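PDB 3LID: putative sensory box/GGDEF family protein, which probably senses extracellular signals through this PDC-fold (Cache) domain and, as a whole membrane protein, probably makes cyclic di-GMP from two GTP. Local coordinates for residues Y240-S252 / H262-K274. Numbering follows the deposited sequence.
Sequences YSYSGEHLIAFSS and HLIIDLSNEQLSK
The ring nitrogen ND1 of His262 donates to Ser252 OG at 2.8 Å, with the hydroxyl 5° out of the imidazole plane. With CG anti to the carbonyl carbon (chi1 -55°) the ring stands beside Ser252, and chi2 of -65° turns its ND1 edge to the hydroxyl; Trp230 meets the ring at a steep angle. From here strands 246-252 and 262-268 run antiparallel as a hairpin, Leu247 with Leu267, Ala249 with Ile265 and Ser251 with Leu263, two backbone hydrogen bonds a pair. Small Ala249 and Ser251 suit the face lying against helix 9-45, on Ala19 and Leu23. On the other face the branched Ile264 fills two places: CD1 touches Phe250 CB at 3.6 Å, while CG2 meets Ile248 CG2 at 3.8 Å. Asp266 lies farther along this face, its OD2 bonded to Tyr226. Where the strand becomes a helix, Ser268 and Gln271 form a capping box. Asn269 N donates to Glu245 O (3.0 Å) from above the carbonyl plane, and Leu272 CD2 touches Leu247 CD2, the two side chains crossing at about a right angle. Backbone bonds along the whole hairpin, apolar side chains on both faces and a polar bond at either end thus tie the last strand of this PDC-fold sensor domain to its neighbour.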
loop_
_atom_site.group_PDB
_atom_site.type_symbol
_atom_site.label_atom_id
_atom_site.label_comp_id
_atom_site.label_asym_id
_atom_site.label_seq_id
_atom_site.Cartn_x
_atom_site.Cartn_y
_atom_site.Cartn_z
ATOM N N TYR A 240 12.905 11.851 -16.724
ATOM C CA TYR A 240 14.035 11.457 -15.947
ATOM C C TYR A 240 14.970 12.673 -15.837
ATOM O O TYR A 240 14.789 13.692 -16.549
ATOM C CB TYR A 240 14.749 10.320 -16.609
ATOM C CG TYR A 240 15.393 10.708 -17.956
ATOM C CD1 TYR A 240 16.710 11.201 -18.023
ATOM C CD2 TYR A 240 14.712 10.426 -19.145
ATOM C CE1 TYR A 240 17.274 11.545 -19.335
ATOM C CE2 TYR A 240 15.268 10.704 -20.410
ATOM C CZ TYR A 240 16.525 11.260 -20.484
ATOM O OH TYR A 240 17.023 11.439 -21.793
ATOM N N SER A 241 15.891 12.564 -14.906
ATOM C CA SER A 241 16.949 13.547 -14.724
ATOM C C SER A 241 18.240 12.866 -14.357
ATOM O O SER A 241 18.249 11.859 -13.709
ATOM C CB SER A 241 16.529 14.560 -13.650
ATOM O OG SER A 241 17.362 15.695 -13.726
ATOM N N TYR A 242 19.388 13.422 -14.781
ATOM C CA TYR A 242 20.658 12.805 -14.475
ATOM C C TYR A 242 21.541 13.935 -13.987
ATOM O O TYR A 242 21.739 14.941 -14.738
ATOM C CB TYR A 242 21.273 12.206 -15.749
ATOM C CG TYR A 242 22.667 11.647 -15.526
ATOM C CD1 TYR A 242 22.883 10.604 -14.627
ATOM C CD2 TYR A 242 23.767 12.148 -16.221
ATOM C CE1 TYR A 242 24.118 10.058 -14.437
ATOM C CE2 TYR A 242 25.057 11.608 -16.026
ATOM C CZ TYR A 242 25.227 10.589 -15.135
ATOM O OH TYR A 242 26.475 10.050 -14.877
ATOM N N SER A 243 22.005 13.804 -12.746
ATOM C CA SER A 243 22.745 14.826 -11.996
ATOM C C SER A 243 24.269 14.665 -12.145
ATOM O O SER A 243 24.994 15.342 -11.463
ATOM C CB SER A 243 22.433 14.661 -10.476
ATOM O OG SER A 243 22.976 13.411 -10.006
ATOM N N GLY A 244 24.751 13.723 -12.939
ATOM C CA GLY A 244 26.193 13.449 -12.966
ATOM C C GLY A 244 26.602 12.274 -12.090
ATOM O O GLY A 244 27.663 11.680 -12.276
ATOM N N GLU A 245 25.757 11.926 -11.121
ATOM C CA GLU A 245 26.060 10.842 -10.190
ATOM C C GLU A 245 24.933 9.783 -10.027
ATOM O O GLU A 245 25.186 8.603 -9.700
ATOM C CB GLU A 245 26.338 11.457 -8.847
ATOM C CG GLU A 245 27.617 12.300 -8.887
ATOM C CD GLU A 245 28.347 12.272 -7.567
ATOM O OE1 GLU A 245 27.823 12.881 -6.598
ATOM O OE2 GLU A 245 29.437 11.639 -7.492
ATOM N N HIS A 246 23.726 10.223 -10.279
ATOM C CA HIS A 246 22.549 9.348 -10.227
ATOM C C HIS A 246 21.692 9.671 -11.428
ATOM O O HIS A 246 21.455 10.854 -11.765
ATOM C CB HIS A 246 21.744 9.597 -8.920
ATOM C CG HIS A 246 22.276 8.831 -7.750
ATOM N ND1 HIS A 246 23.394 9.227 -7.036
ATOM C CD2 HIS A 246 21.868 7.665 -7.189
ATOM C CE1 HIS A 246 23.663 8.332 -6.103
ATOM N NE2 HIS A 246 22.770 7.360 -6.192
ATOM N N LEU A 247 21.144 8.621 -12.024
ATOM C CA LEU A 247 20.051 8.755 -12.986
ATOM C C LEU A 247 18.764 8.427 -12.216
ATOM O O LEU A 247 18.728 7.400 -11.545
ATOM C CB LEU A 247 20.181 7.665 -14.022
ATOM C CG LEU A 247 18.926 7.524 -14.894
ATOM C CD1 LEU A 247 18.579 8.804 -15.721
ATOM C CD2 LEU A 247 19.070 6.273 -15.796
ATOM N N ILE A 248 17.810 9.330 -12.225
ATOM C CA ILE A 248 16.534 9.041 -11.554
ATOM C C ILE A 248 15.465 9.122 -12.655
ATOM O O ILE A 248 15.310 10.176 -13.343
ATOM C CB ILE A 248 16.231 10.095 -10.522
ATOM C CG1 ILE A 248 17.325 10.075 -9.438
ATOM C CG2 ILE A 248 14.850 9.795 -9.852
ATOM C CD1 ILE A 248 17.120 11.124 -8.535
ATOM N N ALA A 249 14.708 8.028 -12.810
ATOM C CA ALA A 249 13.558 8.026 -13.648
ATOM C C ALA A 249 12.326 8.004 -12.719
ATOM O O ALA A 249 12.410 7.395 -11.644
ATOM C CB ALA A 249 13.550 6.805 -14.570
ATOM N N PHE A 250 11.306 8.757 -13.093
ATOM C CA PHE A 250 10.187 8.959 -12.161
ATOM C C PHE A 250 8.871 8.992 -12.905
ATOM O O PHE A 250 8.760 9.336 -14.121
ATOM C CB PHE A 250 10.382 10.284 -11.389
ATOM C CG PHE A 250 10.744 11.485 -12.315
ATOM C CD1 PHE A 250 9.758 12.233 -12.950
ATOM C CD2 PHE A 250 12.103 11.820 -12.518
ATOM C CE1 PHE A 250 10.121 13.308 -13.823
ATOM C CE2 PHE A 250 12.449 12.873 -13.370
ATOM C CZ PHE A 250 11.476 13.586 -14.005
ATOM N N SER A 251 7.817 8.591 -12.186
ATOM C CA SER A 251 6.497 8.708 -12.728
ATOM C C SER A 251 5.597 8.863 -11.488
ATOM O O SER A 251 6.078 8.731 -10.347
ATOM C CB SER A 251 6.077 7.495 -13.560
ATOM O OG SER A 251 6.027 6.377 -12.679
ATOM N N SER A 252 4.337 9.125 -11.718
ATOM C CA SER A 252 3.355 9.306 -10.601
ATOM C C SER A 252 2.075 8.538 -10.861
ATOM O O SER A 252 1.597 8.510 -12.026
ATOM C CB SER A 252 3.066 10.788 -10.334
ATOM O OG SER A 252 4.277 11.450 -10.019
ATOM N N HIS A 262 4.687 8.582 -5.886
ATOM C CA HIS A 262 5.732 8.699 -6.974
ATOM C C HIS A 262 6.521 7.441 -7.044
ATOM O O HIS A 262 6.960 6.898 -6.032
ATOM C CB HIS A 262 6.665 9.878 -6.627
ATOM C CG HIS A 262 5.922 11.155 -6.410
ATOM N ND1 HIS A 262 5.217 11.787 -7.425
ATOM C CD2 HIS A 262 5.798 11.956 -5.310
ATOM C CE1 HIS A 262 4.685 12.909 -6.964
ATOM N NE2 HIS A 262 5.028 13.050 -5.693
ATOM N N LEU A 263 6.685 6.909 -8.254
ATOM C CA LEU A 263 7.409 5.674 -8.413
ATOM C C LEU A 263 8.784 6.123 -8.977
ATOM O O LEU A 263 8.837 6.886 -9.936
ATOM C CB LEU A 263 6.749 4.768 -9.468
ATOM C CG LEU A 263 5.508 3.963 -8.986
ATOM C CD1 LEU A 263 4.485 4.827 -8.257
ATOM C CD2 LEU A 263 4.872 3.353 -10.280
ATOM N N ILE A 264 9.831 5.606 -8.378
ATOM C CA ILE A 264 11.227 6.069 -8.690
ATOM C C ILE A 264 12.098 4.925 -9.003
ATOM O O ILE A 264 12.115 3.913 -8.298
ATOM C CB ILE A 264 11.775 6.769 -7.468
ATOM C CG1 ILE A 264 10.880 7.961 -7.044
ATOM C CG2 ILE A 264 13.289 7.186 -7.627
ATOM C CD1 ILE A 264 10.772 9.065 -8.008
ATOM N N ILE A 265 12.944 5.085 -10.057
ATOM C CA ILE A 265 14.019 4.179 -10.293
ATOM C C ILE A 265 15.257 5.079 -10.201
ATOM O O ILE A 265 15.370 6.015 -10.970
ATOM C CB ILE A 265 13.929 3.487 -11.669
ATOM C CG1 ILE A 265 12.735 2.542 -11.630
ATOM C CG2 ILE A 265 15.212 2.637 -11.970
ATOM C CD1 ILE A 265 12.394 1.889 -12.922
ATOM N N ASP A 266 16.102 4.803 -9.222
ATOM C CA ASP A 266 17.275 5.638 -8.886
ATOM C C ASP A 266 18.486 4.726 -9.030
ATOM O O ASP A 266 18.637 3.762 -8.306
ATOM C CB ASP A 266 17.091 6.243 -7.464
ATOM C CG ASP A 266 18.345 6.876 -6.898
ATOM O OD1 ASP A 266 19.418 6.835 -7.563
ATOM O OD2 ASP A 266 18.257 7.377 -5.746
ATOM N N LEU A 267 19.344 4.982 -10.039
ATOM C CA LEU A 267 20.553 4.169 -10.227
ATOM C C LEU A 267 21.796 5.086 -10.166
ATOM O O LEU A 267 21.828 6.179 -10.781
ATOM C CB LEU A 267 20.544 3.576 -11.622
ATOM C CG LEU A 267 19.413 2.560 -11.778
ATOM C CD1 LEU A 267 19.020 2.502 -13.242
ATOM C CD2 LEU A 267 19.950 1.256 -11.250
ATOM N N SER A 268 22.768 4.688 -9.370
ATOM C CA SER A 268 24.048 5.473 -9.319
ATOM C C SER A 268 24.894 5.118 -10.548
ATOM O O SER A 268 24.601 4.138 -11.300
ATOM C CB SER A 268 24.825 5.044 -8.095
ATOM O OG SER A 268 25.166 3.673 -8.280
ATOM N N ASN A 269 25.943 5.904 -10.787
ATOM C CA ASN A 269 26.855 5.593 -11.894
ATOM C C ASN A 269 27.343 4.205 -11.846
ATOM O O ASN A 269 27.500 3.555 -12.879
ATOM C CB ASN A 269 28.080 6.505 -11.857
ATOM C CG ASN A 269 27.720 7.927 -12.162
ATOM O OD1 ASN A 269 28.332 8.863 -11.628
ATOM N ND2 ASN A 269 26.706 8.114 -13.001
ATOM N N GLU A 270 27.582 3.715 -10.645
ATOM C CA GLU A 270 28.191 2.407 -10.532
ATOM C C GLU A 270 27.185 1.386 -11.074
ATOM O O GLU A 270 27.548 0.430 -11.801
ATOM C CB GLU A 270 28.520 2.131 -9.071
ATOM C CG GLU A 270 29.100 0.784 -8.840
ATOM C CD GLU A 270 30.612 0.801 -8.813
ATOM O OE1 GLU A 270 31.183 1.861 -8.430
ATOM O OE2 GLU A 270 31.232 -0.249 -9.140
ATOM N N GLN A 271 25.905 1.611 -10.762
ATOM C CA GLN A 271 24.903 0.605 -11.104
ATOM C C GLN A 271 24.668 0.681 -12.568
ATOM O O GLN A 271 24.424 -0.328 -13.207
ATOM C CB GLN A 271 23.601 0.799 -10.302
ATOM C CG GLN A 271 23.790 0.796 -8.790
ATOM C CD GLN A 271 22.492 1.049 -8.068
ATOM O OE1 GLN A 271 22.058 2.190 -7.937
ATOM N NE2 GLN A 271 21.862 -0.015 -7.596
ATOM N N LEU A 272 24.801 1.879 -13.129
ATOM C CA LEU A 272 24.596 2.061 -14.551
ATOM C C LEU A 272 25.688 1.387 -15.402
ATOM O O LEU A 272 25.383 0.800 -16.454
ATOM C CB LEU A 272 24.528 3.547 -14.868
ATOM C CG LEU A 272 23.316 4.346 -14.424
ATOM C CD1 LEU A 272 23.648 5.858 -14.526
ATOM C CD2 LEU A 272 22.170 4.040 -15.351
ATOM N N SER A 273 26.937 1.490 -14.956
ATOM C CA SER A 273 28.071 0.834 -15.658
ATOM C C SER A 273 27.785 -0.646 -15.938
ATOM O O SER A 273 27.892 -1.135 -17.077
ATOM C CB SER A 273 29.342 0.893 -14.801
ATOM O OG SER A 273 29.579 2.204 -14.362
ATOM N N LYS A 274 27.427 -1.350 -14.874
ATOM C CA LYS A 274 27.135 -2.775 -14.945
ATOM C C LYS A 274 26.021 -3.195 -15.947
ATOM O O LYS A 274 26.195 -4.170 -16.685
ATOM C CB LYS A 274 26.906 -3.305 -13.535
ATOM C CG LYS A 274 27.668 -2.458 -12.527
ATOM C CD LYS A 274 27.853 -3.126 -11.137
ATOM C CE LYS A 274 29.127 -2.580 -10.421
ATOM N NZ LYS A 274 29.257 -2.931 -8.955
#